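Local coordinates for nonstructural protein 2 (PDB 2GU0) that binds single-stranded RNA, hydrolyses nucleoside triphosphates and the RNA 5'-triphosphate, and as an octamer supports viroplasm formation and genome replication, at the interface of chains A and B. Numbering follows the deposited sequence. Chains: chain A/B, Nonstructural protein 2.

The interface of chains A and B. Residues chain A 149, 157, 160, 165, 189; chain B 44-47.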
# COMPACT_ATOMS: atom_id res chain seq x y z
N THR A 149 18.91 -36.81 -14.00
CA THR A 149 17.92 -35.75 -14.08
C THR A 149 17.12 -35.45 -12.82
O THR A 149 16.85 -34.30 -12.51
CB THR A 149 16.93 -36.00 -15.23
OG1 THR A 149 17.63 -35.91 -16.48
CG2 THR A 149 15.81 -34.95 -15.21
N ILE A 157 13.03 -26.49 -16.80
CA ILE A 157 13.15 -27.40 -17.93
C ILE A 157 12.87 -26.76 -19.27
O ILE A 157 11.74 -26.38 -19.57
CB ILE A 157 12.23 -28.61 -17.76
CG1 ILE A 157 12.71 -29.44 -16.58
CG2 ILE A 157 12.22 -29.43 -19.04
CD1 ILE A 157 11.91 -30.68 -16.34
N GLN A 160 13.02 -31.68 -23.12
CA GLN A 160 13.01 -33.02 -22.57
C GLN A 160 12.50 -34.05 -23.55
O GLN A 160 11.35 -34.00 -23.94
CB GLN A 160 12.14 -33.08 -21.32
CG GLN A 160 12.15 -34.46 -20.66
CD GLN A 160 11.35 -34.53 -19.37
OE1 GLN A 160 10.14 -34.76 -19.38
NE2 GLN A 160 12.02 -34.32 -18.25
N THR A 165 17.44 -34.19 -20.70
CA THR A 165 16.69 -33.07 -20.17
C THR A 165 17.60 -31.86 -20.12
O THR A 165 18.72 -31.95 -19.63
CB THR A 165 16.17 -33.36 -18.75
OG1 THR A 165 15.21 -34.42 -18.80
CG2 THR A 165 15.50 -32.13 -18.17
N ASN A 189 18.30 -39.02 -18.05
CA ASN A 189 17.23 -39.36 -17.12
C ASN A 189 17.46 -40.71 -16.45
O ASN A 189 16.87 -40.99 -15.41
CB ASN A 189 15.88 -39.36 -17.84
CG ASN A 189 15.65 -38.08 -18.64
OD1 ASN A 189 15.96 -36.99 -18.18
ND2 ASN A 189 15.10 -38.22 -19.85
N TYR B 44 2.30 -38.82 -19.36
CA TYR B 44 3.70 -38.47 -19.52
C TYR B 44 4.47 -38.23 -18.23
O TYR B 44 4.07 -37.41 -17.40
CB TYR B 44 3.81 -37.23 -20.39
CG TYR B 44 5.23 -36.80 -20.61
CD1 TYR B 44 6.08 -37.58 -21.39
CD2 TYR B 44 5.73 -35.63 -20.05
CE1 TYR B 44 7.39 -37.21 -21.61
CE2 TYR B 44 7.05 -35.24 -20.27
CZ TYR B 44 7.87 -36.04 -21.06
OH TYR B 44 9.17 -35.70 -21.32
N ASP B 45 5.60 -38.92 -18.07
CA ASP B 45 6.38 -38.71 -16.87
C ASP B 45 7.39 -37.58 -17.05
O ASP B 45 8.32 -37.65 -17.85
CB ASP B 45 7.09 -40.00 -16.45
CG ASP B 45 7.85 -39.82 -15.15
OD1 ASP B 45 7.48 -38.90 -14.39
OD2 ASP B 45 8.79 -40.60 -14.89
N THR B 46 7.16 -36.53 -16.28
CA THR B 46 7.95 -35.31 -16.26
C THR B 46 9.25 -35.43 -15.47
O THR B 46 10.14 -34.57 -15.54
CB THR B 46 7.06 -34.20 -15.67
OG1 THR B 46 6.31 -33.59 -16.72
CG2 THR B 46 7.85 -33.17 -14.96
N ILE B 47 9.37 -36.53 -14.73
CA ILE B 47 10.55 -36.78 -13.91
C ILE B 47 10.62 -35.75 -12.78
O ILE B 47 10.43 -36.09 -11.61
CB ILE B 47 11.85 -36.73 -14.73
CG1 ILE B 47 11.70 -37.62 -15.97
CG2 ILE B 47 13.00 -37.24 -13.90
CD1 ILE B 47 12.93 -37.70 -16.83
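The side-chain carbonyl oxygen OD1 of A:Asn189, whose amide faces B:Ile47 across the interface, takes hydrogen bonds from two threonine hydroxyls. A:Thr165 OG1 donates to A:Asn189 OD1 at 2.7 Å, in the carbonyl plane and on a lone pair. A:Thr149 OG1 donates to A:Asn189 OD1 at 2.6 Å, a little tilted from that plane. The pair probably fixes the turn of the amide. The delta-methyl CD1 of B:Ile47 rests against this group, 3.3 Å from A:Asn189 CG, and the two side chains meet at about a right angle. The isoleucine reaches it through an extended outer chain (chi2 -178°). The other branch of B:Ile47, CG2, lies 3.9 Å from the methyl CG2 of A:Thr149. A:Thr165 OG1 also accepts from the amide NE2 of A:Gln160 at 3.2 Å, nearly within the amide plane. With CG turned away from the backbone N (chi1 -177°), the extended A:Gln160 chain carries its amide towards chain B. A:Gln160 NE2 also makes a weak hydrogen bond to the backbone carbonyl O of B:Thr46, at 3.3 Å. The amide carbonyl end points at the phenol of B:Tyr44, with amide and ring planes 53° apart; the modelled approach there is too short to trust. Within chain B, the backbone N of B:Ile47 bonds to B:Asp45 OD1 at 3.1 Å, from above the carboxylate plane. This probably steadies the segment that presents the isoleucine. The patch is a small part of a subunit interface and probably helps hold neighbouring copies together in the NSP2 octamer.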